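Local coordinates for PAN2-PAN3 deadenylation complex catalytic subunit pan2 (PDB 4CZW), which forms the catalytic subunit of a deadenylase complex that probably shortens the poly(A) tails of cytoplasmic mRNA, releasing 5'-AMP, at residues L76-L81 and V527-A532; T411-R416 and Y533-V538. All coordinates share one frame; numbering follows the deposited sequence.

Contact 1 (L76-L81 and V527-A532). With ZN (zinc ion), chain B.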
ATOM      1  N   LEU A  76       6.324   4.011 -15.939  1.00 50.42           N
ATOM      2  CA  LEU A  76       7.556   4.571 -15.394  1.00 48.93           C
ATOM      3  C   LEU A  76       7.305   5.933 -14.758  1.00 47.92           C
ATOM      4  O   LEU A  76       8.234   6.715 -14.556  1.00 48.68           O
ATOM      5  CB  LEU A  76       8.624   4.688 -16.484  1.00 47.52           C
ATOM      6  CG  LEU A  76       9.176   3.377 -17.044  1.00 54.59           C
ATOM      7  CD1 LEU A  76      10.213   3.650 -18.121  1.00 52.52           C
ATOM      8  CD2 LEU A  76       9.768   2.529 -15.929  1.00 41.75           C
ATOM      9  N   ALA A  77       6.044   6.210 -14.448  1.00 47.56           N
ATOM     10  CA  ALA A  77       5.678   7.462 -13.800  1.00 45.06           C
ATOM     11  C   ALA A  77       6.194   7.492 -12.368  1.00 50.52           C
ATOM     12  O   ALA A  77       6.059   6.518 -11.628  1.00 48.99           O
ATOM     13  CB  ALA A  77       4.172   7.658 -13.830  1.00 32.42           C
ATOM     14  N   ASP A  78       6.791   8.615 -11.984  1.00 51.25           N
ATOM     15  CA  ASP A  78       7.326   8.781 -10.639  1.00 48.66           C
ATOM     16  C   ASP A  78       7.327  10.260 -10.267  1.00 49.42           C
ATOM     17  O   ASP A  78       8.023  11.056 -10.898  1.00 67.42           O
ATOM     18  CB  ASP A  78       8.737   8.195 -10.544  1.00 54.59           C
ATOM     19  CG  ASP A  78       9.272   8.183  -9.125  1.00 56.59           C
ATOM     20  OD1 ASP A  78       8.462   8.082  -8.180  1.00 67.26           O
ATOM     21  OD2 ASP A  78      10.507   8.263  -8.953  1.00 54.53           O
ATOM     22  N   PRO A  79       6.552  10.636  -9.235  1.00 54.99           N
ATOM     23  CA  PRO A  79       5.749   9.760  -8.371  1.00 45.83           C
ATOM     24  C   PRO A  79       4.468   9.237  -9.020  1.00 49.65           C
ATOM     25  O   PRO A  79       3.894   9.887  -9.893  1.00 58.50           O
ATOM     26  CB  PRO A  79       5.414  10.665  -7.182  1.00 48.97           C
ATOM     27  CG  PRO A  79       5.385  12.029  -7.765  1.00 48.23           C
ATOM     28  CD  PRO A  79       6.469  12.045  -8.808  1.00 49.22           C
ATOM     29  N   CYS A  80       4.041   8.057  -8.581  1.00 46.62           N
ATOM     30  CA  CYS A  80       2.823   7.421  -9.064  1.00 40.58           C
ATOM     31  C   CYS A  80       2.209   6.600  -7.937  1.00 48.45           C
ATOM     32  O   CYS A  80       2.625   5.468  -7.688  1.00 48.81           O
ATOM     33  CB  CYS A  80       3.119   6.539 -10.278  1.00 44.20           C
ATOM     34  SG  CYS A  80       1.695   5.667 -10.960  1.00 44.97           S
ATOM     35  N   LEU A  81       1.222   7.179  -7.261  1.00 42.81           N
ATOM     36  CA  LEU A  81       0.667   6.597  -6.042  1.00 37.56           C
ATOM     37  C   LEU A  81      -0.007   5.244  -6.262  1.00 40.29           C
ATOM     38  O   LEU A  81      -0.034   4.410  -5.357  1.00 45.94           O
ATOM     39  CB  LEU A  81      -0.328   7.569  -5.406  1.00 40.42           C
ATOM     40  CG  LEU A  81       0.264   8.900  -4.939  1.00 42.67           C
ATOM     41  CD1 LEU A  81      -0.801   9.770  -4.290  1.00 41.79           C
ATOM     42  CD2 LEU A  81       1.427   8.666  -3.987  1.00 36.13           C
ATOM     43  N   VAL A 527      19.005   7.098 -11.915  1.00 48.51           N
ATOM     44  CA  VAL A 527      17.581   6.948 -12.198  1.00 46.42           C
ATOM     45  C   VAL A 527      16.721   7.375 -11.014  1.00 48.05           C
ATOM     46  O   VAL A 527      17.228   7.624  -9.920  1.00 50.29           O
ATOM     47  CB  VAL A 527      17.230   5.493 -12.566  1.00 49.77           C
ATOM     48  CG1 VAL A 527      17.952   5.072 -13.838  1.00 42.08           C
ATOM     49  CG2 VAL A 527      17.574   4.559 -11.416  1.00 47.52           C
ATOM     50  N   SER A 528      15.415   7.459 -11.243  1.00 44.92           N
ATOM     51  CA  SER A 528      14.467   7.792 -10.188  1.00 46.56           C
ATOM     52  C   SER A 528      14.283   6.594  -9.257  1.00 49.50           C
ATOM     53  O   SER A 528      14.474   5.453  -9.677  1.00 51.55           O
ATOM     54  CB  SER A 528      13.125   8.222 -10.789  1.00 46.80           C
ATOM     55  OG  SER A 528      12.452   7.123 -11.376  1.00 52.52           O
ATOM     56  N   PRO A 529      13.927   6.852  -7.986  1.00 44.93           N
ATOM     57  CA  PRO A 529      13.745   5.793  -6.983  1.00 40.85           C
ATOM     58  C   PRO A 529      12.792   4.683  -7.424  1.00 46.35           C
ATOM     59  O   PRO A 529      13.098   3.504  -7.245  1.00 49.81           O
ATOM     60  CB  PRO A 529      13.166   6.550  -5.785  1.00 34.45           C
ATOM     61  CG  PRO A 529      13.715   7.922  -5.920  1.00 47.98           C
ATOM     62  CD  PRO A 529      13.767   8.195  -7.397  1.00 37.70           C
ATOM     63  N   LYS A 530      11.654   5.061  -7.995  1.00 48.17           N
ATOM     64  CA  LYS A 530      10.643   4.092  -8.402  1.00 44.96           C
ATOM     65  C   LYS A 530      11.093   3.293  -9.621  1.00 40.24           C
ATOM     66  O   LYS A 530      10.695   2.143  -9.801  1.00 46.96           O
ATOM     67  CB  LYS A 530       9.317   4.804  -8.687  1.00 47.40           C
ATOM     68  CG  LYS A 530       8.159   3.884  -9.038  1.00 45.89           C
ATOM     69  CD  LYS A 530       7.793   4.003 -10.508  1.00 50.32           C
ATOM     70  CE  LYS A 530       6.522   3.238 -10.824  1.00 49.87           C
ATOM     71  NZ  LYS A 530       6.074   3.461 -12.227  1.00 42.74           N
ATOM     72  N   THR A 531      11.931   3.904 -10.454  1.00 46.99           N
ATOM     73  CA  THR A 531      12.450   3.237 -11.642  1.00 46.19           C
ATOM     74  C   THR A 531      13.324   2.047 -11.259  1.00 49.48           C
ATOM     75  O   THR A 531      13.186   0.957 -11.816  1.00 51.44           O
ATOM     76  CB  THR A 531      13.265   4.201 -12.525  1.00 42.74           C
ATOM     77  OG1 THR A 531      12.440   5.304 -12.920  1.00 56.28           O
ATOM     78  CG2 THR A 531      13.775   3.487 -13.768  1.00 31.99           C
ATOM     79  N   ALA A 532      14.218   2.262 -10.301  1.00 43.31           N
ATOM     80  CA  ALA A 532      15.100   1.201  -9.830  1.00 43.75           C
ATOM     81  C   ALA A 532      14.322   0.161  -9.031  1.00 42.33           C
ATOM     82  O   ALA A 532      14.591  -1.036  -9.131  1.00 51.98           O
ATOM     83  CB  ALA A 532      16.222   1.782  -8.992  1.00 44.65           C
TER
HETATM   84 ZN    ZN B3094       1.909   3.803 -12.283  1.00 47.14          ZN
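An interdomain contact at the protein surface joins the zinc-binding loop L76-L81 of the pseudo-ubiquitin-hydrolase domain to the start of helix 529-541 in the exonuclease domain. K530 makes the largest share of it. With CG anti to the backbone N (chi1 -176°) and the chain bent at chi2 (-109°), the side chain runs into the loop and donates a hydrogen bond from NZ to A77 O at 3.1 Å. The ammonium lies in the carbonyl plane, on a lone pair, with a C=O...N angle of 131°. NZ also donates to C75 O, so two loop carbonyls grip this charge, and the side chain touches the zinc ligand C83. An alanine here would remove both bonds and would probably loosen the hold of the helix on the zinc loop. D78 slides past K530 in the opposite direction: its carboxylate does not meet the ammonium, and CG lies 3.4 Å from K530 CB. OD2 comes instead to the helix start, 3.2 Å from S528 CB and 3.6 Å from P529 CD. S528 is the N-cap, its OG accepting from T531 OG1 and, weakly, from T531 N. Beyond a cis peptide before P79, C80 turns SG, anti to its backbone N, onto the zinc at 2.3 Å. H70, C75 and C83 complete this three-cysteine, one-histidine zinc site, whose loop meets an N-capped helix of the nuclease.

Contact 2 (T411-R416 and Y533-V538)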
ATOM      1  N   THR A 411       7.988  -6.801 -18.349  1.00 56.46           N
ATOM      2  CA  THR A 411       9.381  -6.887 -17.922  1.00 51.69           C
ATOM      3  C   THR A 411      10.297  -5.953 -18.709  1.00 50.08           C
ATOM      4  O   THR A 411      11.519  -6.088 -18.657  1.00 53.93           O
ATOM      5  CB  THR A 411       9.916  -8.324 -18.063  1.00 50.05           C
ATOM      6  OG1 THR A 411       9.967  -8.681 -19.451  1.00 46.94           O
ATOM      7  CG2 THR A 411       9.017  -9.305 -17.325  1.00 34.73           C
ATOM      8  N   SER A 412       9.702  -5.007 -19.428  1.00 52.25           N
ATOM      9  CA  SER A 412      10.453  -4.122 -20.315  1.00 55.64           C
ATOM     10  C   SER A 412      11.443  -3.224 -19.573  1.00 52.04           C
ATOM     11  O   SER A 412      12.417  -2.751 -20.158  1.00 59.22           O
ATOM     12  CB  SER A 412       9.491  -3.256 -21.130  1.00 52.74           C
ATOM     13  OG  SER A 412       8.696  -2.442 -20.285  1.00 48.11           O
ATOM     14  N   VAL A 413      11.193  -2.995 -18.288  1.00 49.55           N
ATOM     15  CA  VAL A 413      12.042  -2.122 -17.485  1.00 49.73           C
ATOM     16  C   VAL A 413      13.422  -2.747 -17.262  1.00 58.77           C
ATOM     17  O   VAL A 413      14.406  -2.043 -17.027  1.00 59.48           O
ATOM     18  CB  VAL A 413      11.379  -1.799 -16.121  1.00 49.32           C
ATOM     19  CG1 VAL A 413      11.255  -3.054 -15.267  1.00 44.00           C
ATOM     20  CG2 VAL A 413      12.147  -0.709 -15.381  1.00 39.50           C
ATOM     21  N   LEU A 414      13.493  -4.071 -17.361  1.00 54.68           N
ATOM     22  CA  LEU A 414      14.744  -4.791 -17.141  1.00 54.58           C
ATOM     23  C   LEU A 414      15.682  -4.698 -18.340  1.00 64.17           C
ATOM     24  O   LEU A 414      16.899  -4.825 -18.195  1.00 60.94           O
ATOM     25  CB  LEU A 414      14.461  -6.262 -16.824  1.00 54.50           C
ATOM     26  CG  LEU A 414      13.667  -6.572 -15.554  1.00 53.98           C
ATOM     27  CD1 LEU A 414      13.416  -8.067 -15.433  1.00 42.43           C
ATOM     28  CD2 LEU A 414      14.393  -6.049 -14.323  1.00 45.98           C
ATOM     29  N   PHE A 415      15.118  -4.476 -19.522  1.00 63.80           N
ATOM     30  CA  PHE A 415      15.897  -4.515 -20.755  1.00 60.67           C
ATOM     31  C   PHE A 415      16.110  -3.136 -21.375  1.00 65.66           C
ATOM     32  O   PHE A 415      16.921  -2.979 -22.287  1.00 70.62           O
ATOM     33  CB  PHE A 415      15.217  -5.434 -21.775  1.00 57.21           C
ATOM     34  CG  PHE A 415      14.846  -6.783 -21.226  1.00 56.99           C
ATOM     35  CD1 PHE A 415      15.803  -7.772 -21.074  1.00 54.57           C
ATOM     36  CD2 PHE A 415      13.538  -7.063 -20.865  1.00 52.58           C
ATOM     37  CE1 PHE A 415      15.464  -9.014 -20.571  1.00 56.57           C
ATOM     38  CE2 PHE A 415      13.192  -8.303 -20.361  1.00 50.82           C
ATOM     39  CZ  PHE A 415      14.157  -9.279 -20.214  1.00 58.68           C
ATOM     40  N   ARG A 416      15.384  -2.138 -20.879  1.00 69.61           N
ATOM     41  CA  ARG A 416      15.444  -0.797 -21.453  1.00 65.66           C
ATOM     42  C   ARG A 416      16.749  -0.082 -21.109  1.00 68.50           C
ATOM     43  O   ARG A 416      17.247  -0.181 -19.989  1.00 63.94           O
ATOM     44  CB  ARG A 416      14.251   0.038 -20.980  1.00 71.18           C
ATOM     45  CG  ARG A 416      14.176   1.422 -21.609  1.00 75.39           C
ATOM     46  CD  ARG A 416      12.886   2.143 -21.243  1.00 77.29           C
ATOM     47  NE  ARG A 416      11.707   1.468 -21.779  1.00 79.88           N
ATOM     48  CZ  ARG A 416      10.901   0.690 -21.063  1.00 75.13           C
ATOM     49  NH1 ARG A 416      11.144   0.489 -19.775  1.00 72.68           N
ATOM     50  NH2 ARG A 416       9.851   0.116 -21.634  1.00 68.57           N
ATOM     51  N   TYR A 533      13.361   0.628  -8.241  1.00 37.91           N
ATOM     52  CA  TYR A 533      12.525  -0.261  -7.443  1.00 34.52           C
ATOM     53  C   TYR A 533      11.702  -1.177  -8.339  1.00 40.27           C
ATOM     54  O   TYR A 533      11.487  -2.346  -8.019  1.00 41.83           O
ATOM     55  CB  TYR A 533      11.601   0.546  -6.525  1.00 39.94           C
ATOM     56  CG  TYR A 533      10.779  -0.299  -5.576  1.00 33.79           C
ATOM     57  CD1 TYR A 533       9.556  -0.834  -5.969  1.00 29.54           C
ATOM     58  CD2 TYR A 533      11.220  -0.557  -4.286  1.00 33.58           C
ATOM     59  CE1 TYR A 533       8.804  -1.609  -5.105  1.00 38.54           C
ATOM     60  CE2 TYR A 533      10.474  -1.328  -3.415  1.00 38.16           C
ATOM     61  CZ  TYR A 533       9.268  -1.850  -3.830  1.00 37.16           C
ATOM     62  OH  TYR A 533       8.522  -2.619  -2.965  1.00 39.23           O
ATOM     63  N   LYS A 534      11.242  -0.631  -9.462  1.00 43.48           N
ATOM     64  CA  LYS A 534      10.409  -1.371 -10.402  1.00 45.35           C
ATOM     65  C   LYS A 534      11.128  -2.613 -10.914  1.00 46.79           C
ATOM     66  O   LYS A 534      10.519  -3.670 -11.074  1.00 45.72           O
ATOM     67  CB  LYS A 534      10.002  -0.475 -11.572  1.00 43.16           C
ATOM     68  CG  LYS A 534       8.964  -1.082 -12.499  1.00 38.60           C
ATOM     69  CD  LYS A 534       8.642  -0.141 -13.648  1.00 48.94           C
ATOM     70  CE  LYS A 534       7.574  -0.717 -14.562  1.00 51.49           C
ATOM     71  NZ  LYS A 534       6.264  -0.857 -13.868  1.00 51.14           N
ATOM     72  N   LYS A 535      12.428  -2.478 -11.162  1.00 45.26           N
ATOM     73  CA  LYS A 535      13.244  -3.596 -11.620  1.00 53.35           C
ATOM     74  C   LYS A 535      13.270  -4.711 -10.582  1.00 48.53           C
ATOM     75  O   LYS A 535      13.025  -5.875 -10.899  1.00 45.03           O
ATOM     76  CB  LYS A 535      14.671  -3.133 -11.923  1.00 42.96           C
ATOM     77  CG  LYS A 535      14.762  -2.042 -12.975  1.00 45.39           C
ATOM     78  CD  LYS A 535      16.201  -1.610 -13.189  1.00 38.20           C
ATOM     79  CE  LYS A 535      16.296  -0.491 -14.212  1.00 41.69           C
ATOM     80  NZ  LYS A 535      17.700  -0.037 -14.403  1.00 38.16           N
ATOM     81  N   LEU A 536      13.564  -4.343  -9.340  1.00 41.67           N
ATOM     82  CA  LEU A 536      13.641  -5.307  -8.249  1.00 44.11           C
ATOM     83  C   LEU A 536      12.286  -5.954  -7.983  1.00 45.15           C
ATOM     84  O   LEU A 536      12.205  -7.149  -7.704  1.00 44.09           O
ATOM     85  CB  LEU A 536      14.162  -4.633  -6.978  1.00 43.99           C
ATOM     86  CG  LEU A 536      15.515  -3.930  -7.104  1.00 39.37           C
ATOM     87  CD1 LEU A 536      15.954  -3.361  -5.764  1.00 29.26           C
ATOM     88  CD2 LEU A 536      16.562  -4.882  -7.658  1.00 39.94           C
ATOM     89  N   TRP A 537      11.224  -5.157  -8.076  1.00 44.47           N
ATOM     90  CA  TRP A 537       9.871  -5.650  -7.840  1.00 36.23           C
ATOM     91  C   TRP A 537       9.468  -6.677  -8.892  1.00 38.62           C
ATOM     92  O   TRP A 537       8.819  -7.675  -8.580  1.00 36.73           O
ATOM     93  CB  TRP A 537       8.871  -4.492  -7.825  1.00 39.26           C
ATOM     94  CG  TRP A 537       7.470  -4.922  -7.511  1.00 40.34           C
ATOM     95  CD1 TRP A 537       6.960  -5.219  -6.280  1.00 42.94           C
ATOM     96  CD2 TRP A 537       6.396  -5.103  -8.443  1.00 36.24           C
ATOM     97  NE1 TRP A 537       5.638  -5.576  -6.387  1.00 42.63           N
ATOM     98  CE2 TRP A 537       5.267  -5.513  -7.705  1.00 39.54           C
ATOM     99  CE3 TRP A 537       6.279  -4.960  -9.830  1.00 40.20           C
ATOM    100  CZ2 TRP A 537       4.039  -5.779  -8.305  1.00 40.95           C
ATOM    101  CZ3 TRP A 537       5.059  -5.226 -10.424  1.00 41.98           C
ATOM    102  CH2 TRP A 537       3.954  -5.630  -9.662  1.00 45.48           C
ATOM    103  N   VAL A 538       9.851  -6.423 -10.139  1.00 45.23           N
ATOM    104  CA  VAL A 538       9.580  -7.352 -11.230  1.00 43.04           C
ATOM    105  C   VAL A 538      10.335  -8.662 -11.015  1.00 40.44           C
ATOM    106  O   VAL A 538       9.771  -9.746 -11.171  1.00 45.25           O
ATOM    107  CB  VAL A 538       9.968  -6.748 -12.600  1.00 44.50           C
ATOM    108  CG1 VAL A 538      10.029  -7.826 -13.670  1.00 44.49           C
ATOM    109  CG2 VAL A 538       8.984  -5.660 -12.995  1.00 39.53           C
TER
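V413 and V538 slide past each other in opposite directions, the meeting of CG1 of V413 with CG2 of V538 (4.1 Å) lying within an apolar patch between the short, weakly bonded helix 412-415 and helix 529-541. The side chain of V413 crosses both lysine chains obliquely, touching them with its other methyl, CG2, which is anti to the backbone N and lies 3.8 Å from K535 CG and 4.0 Å from K534 CD. L414 reaches the helix with both branches: its side chain crosses that of V538 obliquely, CD1 lying 3.8 Å from V538 CG1, and slides past K535 in the opposite direction, CD2 lying 3.8 Å from K535 CB. T411 meets V538 at about a right angle, through CG2. The two lysines therefore offer their methylenes to the interface and carry their charges beyond it. K535, extended beyond CG, ends in a salt bridge to D494. K534 stays extended until chi4 (65°), where NZ turns off to donate to T73 O and, weakly, to O of the zinc ligand C75. On the short helix, R416 NH2 folds back to donate to S412 OG, which also bonds D410. The arrangement is a buried helix-to-helix packing of aliphatic side chains, in which the segment preceding strand 441-451 lies against a helix of the RNase H-like exonuclease domain.

Contacts 1 and 2 use successive parts of one helix, 529-541: its capped start serves contact 1 and its next turns contact 2. Their centres are 11 Å apart, on the same side of the chain's centre. Along the chain the segments alternate, 76-81, 411-416, 527-532, 533-538, so both earlier pieces converge on the nuclease helix. The contacts also touch directly, with L76 CD2 3.7 Å from K534 CD and L76 CD1 3.7 Å from R416 NH1. L76 thus lies where zinc loop, short helix and nuclease helix meet. Contact 1 joins the pseudo-hydrolase domain to the exonuclease, consistent with that domain's role as a structural scaffold, and contact 2 sets the intervening 411-416 against the same helix.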